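Local coordinates for probable branched-chain amino acid ABC transporter, amino acid binding protein (Thermus thermophilus, PDB 3LKB) that probably captures branched-chain amino acids such as valine outside the cytoplasmic membrane and delivers them to an ABC transporter for uptake, at residues 4-10 with 46-52; 60-64 with 85-90; 126-131 with 158-163; 144-150 with 199-205; 300-304 with 316-320. The protein carries 2 engineered substitutions. All coordinates share one frame; numbering follows the deposited sequence.

Contact 1: residues 4-10 with 46-52; sequences GQQQVTL and GVVFNCV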
# COMPACT_ATOMS: atom_id res chain seq x y z
N GLY A 4 38.69 -4.27 6.49
CA GLY A 4 38.05 -3.65 5.35
C GLY A 4 36.54 -3.59 5.48
O GLY A 4 35.98 -3.92 6.52
N GLN A 5 35.88 -3.17 4.42
CA GLN A 5 34.42 -3.17 4.35
C GLN A 5 33.84 -4.58 4.42
O GLN A 5 34.28 -5.47 3.71
CB GLN A 5 33.96 -2.53 3.03
CG GLN A 5 34.00 -0.97 2.99
CD GLN A 5 33.59 -0.43 1.60
OE1 GLN A 5 32.95 0.63 1.49
NE2 GLN A 5 33.94 -1.16 0.53
N GLN A 6 32.84 -4.77 5.27
CA GLN A 6 32.03 -6.00 5.25
C GLN A 6 30.54 -5.70 4.97
O GLN A 6 30.04 -4.60 5.22
CB GLN A 6 32.18 -6.77 6.55
CG GLN A 6 31.66 -5.99 7.75
CD GLN A 6 31.85 -6.73 9.05
OE1 GLN A 6 31.28 -7.81 9.26
NE2 GLN A 6 32.68 -6.16 9.93
N GLN A 7 29.85 -6.69 4.43
CA GLN A 7 28.43 -6.56 4.18
C GLN A 7 27.61 -7.08 5.38
O GLN A 7 27.86 -8.20 5.89
CB GLN A 7 28.05 -7.29 2.89
CG GLN A 7 26.60 -7.02 2.51
CD GLN A 7 26.24 -7.60 1.16
OE1 GLN A 7 25.75 -6.86 0.28
NE2 GLN A 7 26.44 -8.92 0.98
N VAL A 8 26.66 -6.24 5.81
CA VAL A 8 25.71 -6.61 6.84
C VAL A 8 24.23 -6.36 6.41
O VAL A 8 23.85 -5.25 5.97
CB VAL A 8 26.02 -5.92 8.20
CG1 VAL A 8 24.84 -6.08 9.17
CG2 VAL A 8 27.32 -6.47 8.82
N THR A 9 23.42 -7.40 6.54
CA THR A 9 22.04 -7.34 6.17
C THR A 9 21.10 -6.90 7.27
O THR A 9 21.07 -7.44 8.40
CB THR A 9 21.57 -8.61 5.54
OG1 THR A 9 22.29 -8.79 4.31
CG2 THR A 9 20.05 -8.49 5.23
N LEU A 10 20.34 -5.88 6.91
CA LEU A 10 19.34 -5.33 7.78
C LEU A 10 18.03 -5.78 7.14
O LEU A 10 17.72 -5.37 6.03
CB LEU A 10 19.47 -3.82 7.79
CG LEU A 10 18.92 -3.20 9.07
CD1 LEU A 10 19.55 -3.90 10.25
CD2 LEU A 10 19.22 -1.73 9.11
N GLY A 46 33.25 0.79 8.39
CA GLY A 46 33.65 -0.50 7.88
C GLY A 46 32.50 -1.43 7.51
O GLY A 46 32.73 -2.60 7.28
N VAL A 47 31.27 -0.92 7.48
CA VAL A 47 30.12 -1.78 7.22
C VAL A 47 29.24 -1.20 6.12
O VAL A 47 28.80 -0.04 6.21
CB VAL A 47 29.28 -1.94 8.49
CG1 VAL A 47 27.93 -2.61 8.18
CG2 VAL A 47 30.02 -2.72 9.51
N VAL A 48 28.96 -1.95 5.07
CA VAL A 48 27.87 -1.50 4.18
C VAL A 48 26.63 -2.32 4.45
O VAL A 48 26.69 -3.56 4.50
CB VAL A 48 28.27 -1.32 2.67
CG1 VAL A 48 29.77 -1.24 2.52
CG2 VAL A 48 27.74 -2.43 1.79
N PHE A 49 25.52 -1.64 4.71
CA PHE A 49 24.27 -2.34 4.96
C PHE A 49 23.63 -2.77 3.65
O PHE A 49 23.47 -1.98 2.72
CB PHE A 49 23.29 -1.54 5.83
CG PHE A 49 23.75 -1.34 7.26
CD1 PHE A 49 23.53 -2.33 8.22
CD2 PHE A 49 24.43 -0.19 7.63
CE1 PHE A 49 23.97 -2.16 9.53
CE2 PHE A 49 24.88 -0.00 8.94
CZ PHE A 49 24.65 -0.98 9.90
N ASN A 50 23.34 -4.05 3.59
CA ASN A 50 22.45 -4.58 2.60
C ASN A 50 21.00 -4.52 3.18
O ASN A 50 20.64 -5.16 4.19
CB ASN A 50 22.89 -6.01 2.27
CG ASN A 50 22.01 -6.67 1.28
OD1 ASN A 50 21.64 -6.04 0.31
ND2 ASN A 50 21.65 -7.95 1.50
N CYS A 51 20.18 -3.71 2.54
CA CYS A 51 18.86 -3.41 3.05
C CYS A 51 17.81 -4.33 2.44
O CYS A 51 17.53 -4.22 1.28
CB CYS A 51 18.48 -2.00 2.71
SG CYS A 51 16.80 -1.72 3.35
N VAL A 52 17.24 -5.23 3.22
CA VAL A 52 16.26 -6.12 2.71
C VAL A 52 14.92 -5.90 3.41
O VAL A 52 14.77 -6.15 4.61
CB VAL A 52 16.72 -7.55 2.78
CG1 VAL A 52 15.64 -8.46 2.26
CG2 VAL A 52 18.04 -7.70 1.97

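Contact 2: residues 60-64 with 85-90; sequences NANTQ and GANLQL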
# COMPACT_ATOMS: atom_id res chain seq x y z
N ASN A 60 1.53 -14.77 7.89
CA ASN A 60 2.54 -15.40 8.74
C ASN A 60 3.44 -16.42 8.04
O ASN A 60 4.62 -16.49 8.38
CB ASN A 60 1.88 -16.03 9.97
CG ASN A 60 1.13 -15.02 10.82
OD1 ASN A 60 1.33 -13.81 10.74
ND2 ASN A 60 0.26 -15.52 11.64
N ALA A 61 2.90 -17.18 7.06
CA ALA A 61 3.68 -18.10 6.22
C ALA A 61 4.69 -17.41 5.31
O ALA A 61 5.84 -17.89 5.13
CB ALA A 61 2.77 -19.03 5.40
N ASN A 62 4.29 -16.29 4.71
CA ASN A 62 5.27 -15.46 4.04
C ASN A 62 6.36 -15.02 5.04
O ASN A 62 7.54 -15.18 4.77
CB ASN A 62 4.64 -14.28 3.26
CG ASN A 62 3.73 -14.76 2.13
OD1 ASN A 62 3.92 -15.85 1.65
ND2 ASN A 62 2.71 -13.97 1.76
N THR A 63 5.97 -14.52 6.21
CA THR A 63 6.96 -14.02 7.18
C THR A 63 7.98 -15.09 7.60
O THR A 63 9.17 -14.81 7.74
CB THR A 63 6.28 -13.47 8.43
OG1 THR A 63 5.26 -12.53 8.06
CG2 THR A 63 7.31 -12.82 9.40
N GLN A 64 7.51 -16.32 7.81
CA GLN A 64 8.37 -17.41 8.23
C GLN A 64 9.36 -17.73 7.11
O GLN A 64 10.57 -17.94 7.37
CB GLN A 64 7.55 -18.67 8.61
CG GLN A 64 8.37 -19.79 9.33
CD GLN A 64 7.53 -21.01 9.70
OE1 GLN A 64 6.45 -20.86 10.27
NE2 GLN A 64 8.03 -22.23 9.38
N GLY A 85 0.93 -11.68 15.23
CA GLY A 85 0.65 -13.05 15.01
C GLY A 85 1.89 -13.76 14.58
O GLY A 85 2.17 -14.80 15.04
N ALA A 86 2.64 -13.11 13.72
CA ALA A 86 3.87 -13.65 13.19
C ALA A 86 4.91 -13.79 14.27
O ALA A 86 5.50 -14.87 14.41
CB ALA A 86 4.41 -12.80 12.02
N ASN A 87 5.12 -12.73 15.05
CA ASN A 87 6.06 -12.77 16.16
C ASN A 87 5.72 -13.84 17.17
O ASN A 87 6.61 -14.56 17.60
CB ASN A 87 6.16 -11.42 16.86
CG ASN A 87 7.03 -10.44 16.11
OD1 ASN A 87 6.57 -9.69 15.24
ND2 ASN A 87 8.29 -10.40 16.47
N LEU A 88 4.44 -13.94 17.58
CA LEU A 88 4.02 -15.09 18.45
C LEU A 88 4.46 -16.46 17.91
O LEU A 88 5.04 -17.25 18.63
CB LEU A 88 2.52 -15.07 18.69
CG LEU A 88 2.17 -13.92 19.65
CD1 LEU A 88 0.67 -13.61 19.69
CD2 LEU A 88 2.67 -14.31 21.05
N GLN A 89 4.25 -16.69 16.63
CA GLN A 89 4.51 -17.93 15.97
C GLN A 89 6.02 -18.22 15.89
O GLN A 89 6.43 -19.33 16.06
CB GLN A 89 3.94 -17.81 14.54
CG GLN A 89 3.27 -19.01 14.11
CD GLN A 89 2.59 -18.92 12.74
OE1 GLN A 89 3.26 -18.90 11.69
NE2 GLN A 89 1.25 -18.94 12.76
N LEU A 90 6.82 -17.20 15.57
CA LEU A 90 8.29 -17.33 15.52
C LEU A 90 9.05 -17.31 16.84
O LEU A 90 10.26 -17.55 16.82
CB LEU A 90 8.87 -16.20 14.67
CG LEU A 90 8.13 -16.09 13.36
CD1 LEU A 90 8.70 -14.95 12.64
CD2 LEU A 90 8.39 -17.36 12.60

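Contact 3: residues 126-131 with 158-163; sequences YSEQVV and APVEDA. With VAL (valine), chain C.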
# COMPACT_ATOMS: atom_id res chain seq x y z
N TYR A 126 0.79 -2.42 23.82
CA TYR A 126 -0.63 -2.15 23.58
C TYR A 126 -1.39 -2.13 24.89
O TYR A 126 -2.23 -1.26 25.10
CB TYR A 126 -1.28 -3.22 22.66
CG TYR A 126 -0.64 -3.36 21.29
CD1 TYR A 126 -0.36 -2.24 20.54
CD2 TYR A 126 -0.30 -4.63 20.75
CE1 TYR A 126 0.19 -2.33 19.34
CE2 TYR A 126 0.29 -4.73 19.52
CZ TYR A 126 0.52 -3.55 18.83
OH TYR A 126 1.10 -3.48 17.61
N SER A 127 -1.11 -3.11 25.75
CA SER A 127 -1.71 -3.17 27.09
C SER A 127 -1.52 -1.93 27.98
O SER A 127 -2.50 -1.41 28.52
CB SER A 127 -1.20 -4.41 27.83
OG SER A 127 -1.68 -5.55 27.16
N GLU A 128 -0.28 -1.47 28.14
CA GLU A 128 -0.05 -0.26 28.93
C GLU A 128 -0.83 0.92 28.35
O GLU A 128 -1.45 1.67 29.09
CB GLU A 128 1.46 0.07 29.01
CG GLU A 128 1.80 1.18 29.98
CD GLU A 128 3.20 1.11 30.58
OE1 GLU A 128 4.11 0.38 30.08
OE2 GLU A 128 3.40 1.80 31.59
N GLN A 129 -0.75 1.08 27.04
CA GLN A 129 -1.47 2.10 26.28
C GLN A 129 -2.95 2.05 26.60
O GLN A 129 -3.53 3.04 26.99
CB GLN A 129 -1.22 1.91 24.73
CG GLN A 129 0.22 2.25 24.35
CD GLN A 129 0.61 1.77 22.98
OE1 GLN A 129 -0.22 1.49 22.11
NE2 GLN A 129 1.89 1.63 22.79
N VAL A 130 -3.56 0.90 26.44
CA VAL A 130 -4.96 0.74 26.67
C VAL A 130 -5.36 0.98 28.14
O VAL A 130 -6.29 1.68 28.37
CB VAL A 130 -5.53 -0.60 26.12
CG1 VAL A 130 -6.79 -0.90 26.70
CG2 VAL A 130 -5.66 -0.58 24.71
N VAL A 131 -4.62 0.44 29.08
CA VAL A 131 -4.77 0.72 30.48
C VAL A 131 -4.54 2.21 30.82
O VAL A 131 -5.21 2.75 31.62
CB VAL A 131 -3.87 -0.21 31.35
CG1 VAL A 131 -3.91 0.12 32.75
CG2 VAL A 131 -4.18 -1.60 31.14
N ALA A 158 -4.70 -8.37 21.41
CA ALA A 158 -3.61 -8.23 22.35
C ALA A 158 -3.87 -7.59 23.72
O ALA A 158 -3.53 -8.14 24.71
CB ALA A 158 -2.46 -7.53 21.70
N PRO A 159 -4.46 -6.42 23.74
CA PRO A 159 -4.61 -5.76 25.03
C PRO A 159 -5.96 -6.04 25.73
O PRO A 159 -6.22 -5.54 26.82
CB PRO A 159 -4.47 -4.27 24.68
CG PRO A 159 -5.12 -4.15 23.37
CD PRO A 159 -4.82 -5.50 22.64
N VAL A 160 -6.82 -6.83 25.10
CA VAL A 160 -8.16 -7.09 25.66
C VAL A 160 -8.19 -7.61 27.11
O VAL A 160 -8.89 -7.05 27.95
CB VAL A 160 -8.95 -7.96 24.70
CG1 VAL A 160 -10.30 -8.34 25.27
CG2 VAL A 160 -9.14 -7.17 23.43
N GLU A 161 -7.42 -8.65 27.44
CA GLU A 161 -7.37 -9.14 28.82
C GLU A 161 -6.84 -8.14 29.87
O GLU A 161 -7.41 -8.03 30.96
CB GLU A 161 -6.64 -10.47 28.89
CG GLU A 161 -7.55 -11.64 28.37
CD GLU A 161 -9.05 -11.58 28.87
OE1 GLU A 161 -9.28 -11.66 30.12
OE2 GLU A 161 -9.96 -11.48 27.99
N ASP A 162 -5.78 -7.39 29.55
CA ASP A 162 -5.30 -6.38 30.48
C ASP A 162 -6.31 -5.28 30.67
O ASP A 162 -6.44 -4.73 31.75
CB ASP A 162 -3.90 -5.87 30.09
CG ASP A 162 -2.84 -6.96 30.22
OD1 ASP A 162 -2.93 -7.76 31.16
OD2 ASP A 162 -1.92 -7.06 29.38
N ALA A 163 -7.10 -5.02 29.64
CA ALA A 163 -8.15 -4.00 29.76
C ALA A 163 -9.29 -4.46 30.67
O ALA A 163 -9.81 -3.68 31.45
CB ALA A 163 -8.67 -3.63 28.40
N VAL C . -0.24 -3.89 13.20
CA VAL C . 0.69 -4.32 14.31
C VAL C . 2.11 -4.51 13.89
O VAL C . 2.81 -3.54 14.05
CB VAL C . 0.29 -5.63 14.95
CG1 VAL C . 0.42 -6.76 14.04
CG2 VAL C . 1.13 -5.84 16.05

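Contact 4: residues 144-150 with 199-205; sequences AKVALVV and VEYVVHQ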
# COMPACT_ATOMS: atom_id res chain seq x y z
N ALA A 144 -17.87 4.68 34.28
CA ALA A 144 -18.12 4.90 32.84
C ALA A 144 -18.32 3.61 32.06
O ALA A 144 -17.63 2.63 32.28
CB ALA A 144 -17.03 5.71 32.21
N LYS A 145 -19.27 3.61 31.14
CA LYS A 145 -19.44 2.46 30.30
C LYS A 145 -18.53 2.60 29.09
O LYS A 145 -18.57 3.59 28.40
CB LYS A 145 -20.88 2.35 29.83
CG LYS A 145 -21.98 2.31 30.95
CD LYS A 145 -22.79 1.06 30.73
CE LYS A 145 -24.27 1.29 30.77
NZ LYS A 145 -24.84 0.83 32.07
N VAL A 146 -17.74 1.57 28.82
CA VAL A 146 -16.79 1.61 27.73
C VAL A 146 -16.92 0.38 26.84
O VAL A 146 -17.24 -0.72 27.30
CB VAL A 146 -15.33 1.87 28.24
CG1 VAL A 146 -15.24 1.87 29.70
CG2 VAL A 146 -14.23 0.97 27.59
N ALA A 147 -16.68 0.58 25.55
CA ALA A 147 -16.71 -0.50 24.60
C ALA A 147 -15.33 -0.57 23.97
O ALA A 147 -14.66 0.45 23.77
CB ALA A 147 -17.73 -0.21 23.56
N LEU A 148 -14.88 -1.78 23.67
CA LEU A 148 -13.64 -1.94 22.97
C LEU A 148 -13.98 -2.34 21.55
O LEU A 148 -14.85 -3.19 21.33
CB LEU A 148 -12.77 -3.01 23.64
CG LEU A 148 -12.39 -2.86 25.13
CD1 LEU A 148 -11.38 -3.97 25.54
CD2 LEU A 148 -11.85 -1.49 25.52
N VAL A 149 -13.29 -1.72 20.58
CA VAL A 149 -13.33 -2.11 19.18
C VAL A 149 -11.91 -2.38 18.64
O VAL A 149 -11.05 -1.53 18.69
CB VAL A 149 -14.04 -1.02 18.30
CG1 VAL A 149 -13.84 -1.30 16.81
CG2 VAL A 149 -15.50 -0.99 18.60
N VAL A 150 -11.74 -3.53 18.01
CA VAL A 150 -10.48 -4.19 17.93
C VAL A 150 -10.33 -4.87 16.57
O VAL A 150 -11.31 -5.34 15.97
CB VAL A 150 -10.48 -5.18 19.06
CG1 VAL A 150 -10.21 -6.58 18.64
CG2 VAL A 150 -9.65 -4.70 20.18
N VAL A 199 -23.10 3.06 25.97
CA VAL A 199 -21.66 3.23 25.87
C VAL A 199 -21.30 4.71 25.82
O VAL A 199 -21.95 5.48 25.16
CB VAL A 199 -21.07 2.44 24.63
CG1 VAL A 199 -19.61 2.77 24.35
CG2 VAL A 199 -21.22 0.93 24.88
N GLU A 200 -20.25 5.11 26.54
CA GLU A 200 -19.91 6.53 26.58
C GLU A 200 -18.50 6.80 26.08
O GLU A 200 -18.14 7.93 25.80
CB GLU A 200 -20.12 7.11 27.97
CG GLU A 200 -20.12 6.10 29.08
CD GLU A 200 -20.82 6.61 30.36
OE1 GLU A 200 -20.78 5.89 31.41
OE2 GLU A 200 -21.40 7.72 30.29
N TYR A 201 -17.72 5.73 25.99
CA TYR A 201 -16.34 5.82 25.60
C TYR A 201 -16.08 4.61 24.78
O TYR A 201 -16.37 3.50 25.20
CB TYR A 201 -15.44 5.78 26.81
CG TYR A 201 -15.53 7.01 27.66
CD1 TYR A 201 -14.60 8.04 27.52
CD2 TYR A 201 -16.54 7.15 28.62
CE1 TYR A 201 -14.68 9.18 28.30
CE2 TYR A 201 -16.62 8.30 29.43
CZ TYR A 201 -15.69 9.30 29.27
OH TYR A 201 -15.76 10.44 30.04
N VAL A 202 -15.54 4.81 23.60
CA VAL A 202 -15.08 3.69 22.81
C VAL A 202 -13.56 3.72 22.71
O VAL A 202 -12.97 4.71 22.27
CB VAL A 202 -15.67 3.74 21.39
CG1 VAL A 202 -15.32 2.50 20.65
CG2 VAL A 202 -17.12 3.89 21.46
N VAL A 203 -12.93 2.63 23.12
CA VAL A 203 -11.49 2.52 23.00
C VAL A 203 -11.16 1.64 21.82
O VAL A 203 -11.67 0.53 21.74
CB VAL A 203 -10.88 1.91 24.26
CG1 VAL A 203 -9.39 1.60 24.05
CG2 VAL A 203 -11.10 2.85 25.41
N HIS A 204 -10.29 2.12 20.93
CA HIS A 204 -9.92 1.35 19.72
C HIS A 204 -8.53 0.73 19.78
O HIS A 204 -7.57 1.37 20.17
CB HIS A 204 -9.93 2.28 18.52
CG HIS A 204 -11.30 2.71 18.08
ND1 HIS A 204 -11.97 3.78 18.64
CD2 HIS A 204 -12.12 2.21 17.12
CE1 HIS A 204 -13.13 3.95 18.03
NE2 HIS A 204 -13.24 3.01 17.11
N GLN A 205 -8.41 -0.50 19.31
CA GLN A 205 -7.10 -1.09 19.02
C GLN A 205 -7.10 -1.52 17.57
O GLN A 205 -7.59 -2.59 17.21
CB GLN A 205 -6.84 -2.29 19.92
CG GLN A 205 -5.70 -3.20 19.48
CD GLN A 205 -4.26 -2.61 19.69
OE1 GLN A 205 -4.08 -1.40 19.84
NE2 GLN A 205 -3.25 -3.48 19.65

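Contact 5: residues 300-304 with 316-320; sequences AIRRA and VYQAI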
# COMPACT_ATOMS: atom_id res chain seq x y z
N ALA A 300 22.94 -0.71 17.65
CA ALA A 300 23.51 -1.88 18.33
C ALA A 300 24.61 -2.53 17.48
O ALA A 300 25.61 -3.01 18.05
CB ALA A 300 22.46 -2.88 18.66
N ILE A 301 24.48 -2.56 16.16
CA ILE A 301 25.53 -2.99 15.24
C ILE A 301 26.81 -2.15 15.39
O ILE A 301 27.89 -2.66 15.37
CB ILE A 301 25.06 -3.01 13.71
CG1 ILE A 301 24.02 -4.05 13.39
CG2 ILE A 301 26.19 -3.14 12.80
CD1 ILE A 301 23.51 -4.65 14.50
N ARG A 302 26.64 -0.86 15.54
CA ARG A 302 27.73 0.05 15.74
C ARG A 302 28.46 -0.20 17.05
O ARG A 302 29.64 -0.24 17.07
CB ARG A 302 27.28 1.52 15.65
CG ARG A 302 28.40 2.49 15.64
CD ARG A 302 28.01 3.89 15.88
NE ARG A 302 27.52 4.07 17.19
CZ ARG A 302 28.24 4.32 18.26
NH1 ARG A 302 29.53 4.47 18.19
NH2 ARG A 302 27.64 4.42 19.39
N ARG A 303 27.72 -0.40 18.11
CA ARG A 303 28.29 -0.75 19.37
C ARG A 303 28.95 -2.10 19.36
O ARG A 303 30.00 -2.27 19.86
CB ARG A 303 27.28 -0.61 20.49
CG ARG A 303 27.05 0.78 20.89
CD ARG A 303 25.73 0.91 21.42
NE ARG A 303 25.32 2.24 21.74
CZ ARG A 303 24.79 2.57 22.89
NH1 ARG A 303 24.74 1.67 23.79
NH2 ARG A 303 24.37 3.76 23.10
N ALA A 304 28.34 -3.06 18.72
CA ALA A 304 29.02 -4.31 18.48
C ALA A 304 30.39 -4.11 17.76
O ALA A 304 31.36 -4.81 18.08
CB ALA A 304 28.10 -5.32 17.70
N VAL A 316 25.67 -8.29 18.94
CA VAL A 316 24.55 -7.35 18.85
C VAL A 316 23.65 -7.46 20.08
O VAL A 316 23.22 -6.44 20.62
CB VAL A 316 23.70 -7.59 17.60
CG1 VAL A 316 22.31 -7.01 17.77
CG2 VAL A 316 24.37 -6.99 16.41
N TYR A 317 23.41 -8.71 20.52
CA TYR A 317 22.71 -8.95 21.77
C TYR A 317 23.37 -8.17 22.94
O TYR A 317 22.68 -7.44 23.68
CB TYR A 317 22.53 -10.46 22.06
CG TYR A 317 21.94 -10.75 23.44
CD1 TYR A 317 20.56 -10.69 23.67
CD2 TYR A 317 22.75 -11.07 24.52
CE1 TYR A 317 20.00 -10.94 24.94
CE2 TYR A 317 22.21 -11.31 25.80
CZ TYR A 317 20.83 -11.22 25.99
OH TYR A 317 20.25 -11.44 27.22
N GLN A 318 24.71 -8.25 23.04
CA GLN A 318 25.48 -7.67 24.17
C GLN A 318 25.45 -6.17 24.12
O GLN A 318 25.41 -5.49 25.14
CB GLN A 318 26.94 -8.14 24.16
CG GLN A 318 27.18 -9.64 24.45
CD GLN A 318 26.68 -10.03 25.83
OE1 GLN A 318 26.77 -9.24 26.78
NE2 GLN A 318 26.14 -11.25 25.96
N ALA A 319 25.46 -5.64 22.91
CA ALA A 319 25.29 -4.20 22.71
C ALA A 319 23.90 -3.74 23.18
O ALA A 319 23.79 -2.71 23.82
CB ALA A 319 25.51 -3.85 21.24
N ILE A 320 22.85 -4.51 22.93
CA ILE A 320 21.51 -4.08 23.34
C ILE A 320 21.29 -4.09 24.85
O ILE A 320 20.71 -3.15 25.38
CB ILE A 320 20.42 -4.96 22.65
CG1 ILE A 320 20.31 -4.61 21.15
CG2 ILE A 320 19.06 -4.97 23.40
CD1 ILE A 320 19.69 -5.74 20.41
O HOH W 1 25.52 -1.22 24.70

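Contact 1: residues 4-10 with 46-52
Asn50 and Thr9 meet through a side-chain hydrogen bond laid across two parallel strands: ND2 of Asn50 donates a hydrogen bond to OG1 of Thr9 at 3.0 Å, and the hydroxyl lies close to the amide plane. The bond is within reach because CG of Asn50 stands anti to the backbone nitrogen (chi1 179°), which lays the amide alongside the threonine. Beneath it runs a ladder of six backbone bonds, from Gln6 N to Gly46 O at one end to Val52 N to Leu10 O at the other. The shortest joins Asn50 N to Val8 O at 2.7 Å, the donor standing above the carbonyl plane. With an alanine in place of Asn50, the Thr9 hydroxyl would probably lose its amide donor, and Gln7 OE1 its neighbour Asn50 CG, now 3.9 Å away. On the other face of the pair the chemistry turns apolar. CG1 of Val47 sits over the centre of the Phe49 ring, 4.0 Å above its plane, and also touches Val8 CB at 3.8 Å, while CG1 of Val8 runs beside Phe49. Helix 21-41 packs on this side through Cys35, and helix 285-308 through Ala297, Val298 and Ile301. Strand 6-14, helix 21-41 and strand 47-55 thus form a classical beta-alpha-beta crossover, the repeating unit of the periplasmic binding protein fold.

Contact 2: residues 60-64 with 85-90
Asn60, Gln89 and Leu90 carry much of the meeting of two helices, and Asn60 has the largest share. Its side chain leaves the first turn of helix 60-72 and lays its amide against the start of helix 84-97. Asn60 OD1 rests 3.5 Å from Ala86 CB; it also comes near Ala86 N, but the angle there is too poor for a hydrogen bond. The other branch, Asn60 ND2, lies against the backbone of the next helix, 3.8 Å from Gly85 C. Gln89 reaches back from one turn further on, its chain extended beyond CG, and sets OE1 3.6 Å from Asn60 CB. The side chains cross at a slant, their amide planes almost perpendicular (88°), in van der Waals contact.

Leu90 continues the contact with its two methyl branches. CD1 meets Thr63 CG2, and CD2 meets Gln64 CG, each at 4.1 Å. With Thr63 OG1 beside the backbone nitrogen (chi1 -51°), the methyl CG2 is left anti to that nitrogen, against Leu90 and against Ala86 CB at 3.9 Å, while the hydroxyl turns to Asp56 and to the carbonyl of Asn59.

The short axes pass 9.5 Å apart at 53°. Helix 60-72 follows directly on strand 47-55, and Asn62 on it bonds to Gly276 of the second subunit; helix 84-97 rests through Asn87 on strand 101-103 and begins at Thr84 of the valine pocket.

Contact 3: residues 126-131 with 158-163
Tyr126 can be followed outward from the first turn of its helix, against Ala158 and Pro159, to the bound valine. Its CB rests on the proline ring, 3.9 Å from Pro159 CB. At the near side of the ring, Tyr126 CD2 meets the methyl CB of Ala158 at 3.7 Å, an oblique approach. Further out, the ring edge at CE2 and CZ faces CG2 of the ligand valine, which lies near the ring plane. The hydroxyl ends beside the same CG2, modelled too close to it for the exact spacing to carry weight. With CG anti to the carbonyl carbon (chi1 -58°), the ring leaves the proline and points into the pocket.

The polar grip is behind the tyrosine. OG of Ser127 donates at 2.7 Å to OD2 of Asp162, which accepts on its anti lone pair, the one away from the other carboxylate oxygen. Replacing Asp162 by an alanine would probably leave the buried Ser127 hydroxyl without its acceptor and remove the polar tie between the two helices.

Apolar contacts extend the interface along the helix. The Val130 side chain crosses the proline at about a right angle, Val130 CG2 3.9 Å from Pro159 CG, while its CG1 branch meets Ala163 CB at 3.7 Å. Helix 376-383 packs beside this pair of segments, with Phe378 on Ser127 and His382 on Asp162. The helix start thus brings Tyr126 to the valine pocket, which also holds Phe155 and Tyr232, consistent with the ligand cleft between the two lobes of this family.

Contact 4: residues 144-150 with 199-205
Backbone hydrogen bonds tie Ala147 and Val149 to the neighbouring strand on both of their polar groups. Ala147 N bonds to Tyr201 O at 3.0 Å and its carbonyl receives Val203 N; Val149 uses N for Val203 O and O for Gln205 N. At the start of the pair, Lys145 O accepts Glu200 N, with a weak second bond from Tyr201 N.

One side chain joins this polar set. OE1 of Glu200 takes Lys145 N at 2.7 Å on its anti lone pair, while OE2 forms a salt bridge with Lys141.

The two strands are neighbours in the parallel part of a Rossmann-like alpha/beta sheet, strand 145-150 lying between strands 173-179 and 201-205, as in one lobe of a periplasmic binding protein.

Side-chain packing covers both faces. On one, Ala147 CB meets Val199 CG1 at 3.6 Å, and Val149 lies alongside His204, Val149 CG1 3.9 Å from His204 CD2; Phe194 of helix 188-196 packs over Ala147, Val149 and Val202. On the other, Leu148 runs beside Val203, Leu148 CD2 lying 3.8 Å from Val203 CB, and CG2 of Val150 meets Gln205 CB at 3.7 Å. The Gln205 amide continues to the carbonyl of Phe155, a pocket residue.

Contact 5: residues 300-304 with 316-320
Ala300 and Ala319 face each other where two helices cross, their CB bonds both directed into the interface and the methyls 4.1 Å apart. The small residues let the backbones come close: Ala319 CB sits 3.3 Å from Ala300 O, a carbonyl that also accepts the helical bond from Ala304 N. Further round the same Ala319 CB lies Arg303 CB, at 3.8 Å. The Ala300 methyl CB also meets Ile320 CG1 at 3.7 Å, roughly at right angles to its contact with Ala319. Although the Ile320 CB bond points away from the partner helix, CG1 lies anti to the carbonyl carbon (chi1 -73°) and touches this methyl.

This is a close alpha-alpha packing, with short axes 7.9 Å apart at 107°, between the long helix 285-308 and the short helix 313-321 that follows it after a brief turn. Ile301 meets the loop between them, at Ile311.

Toward the other end of the crossing, Val316 lies across from Ala304, whose CB is 4.0 Å from Val316 N. At one margin, Arg303 runs extended from CG to NE. A water at its guanidinium edge, in plane, accepts from NH1; the link onward to Ala319 O is modelled too short and remains doubtful. NE of the same arginine forms a salt bridge with Glu299, and NH1 also reaches the carbonyl of Asn327.

Overall arrangement
Contacts 1 and 4 are both parallel strand pairs, one in each lobe, their centres about 46 Å apart on opposite sides of the chain's centre; backbone ladders dominate both, but contact 4 is almost wholly buried whereas contact 1 has exposed residues at its margin. Contacts 2, 3 and 5 join helices by side chains: contact 2 is partly exposed and amide-rich, contact 3 buried with one serine-aspartate bond, contact 5 buried, centred on alanines. Contacts 1 and 5 touch through Phe49 and Ile301, so helix 285-308 serves both. Contacts 3 and 4 also touch, Tyr126 against Gln205; contact 3 reaches the bound valine through Tyr126, and contacts 2 and 4 come within about 6 Å.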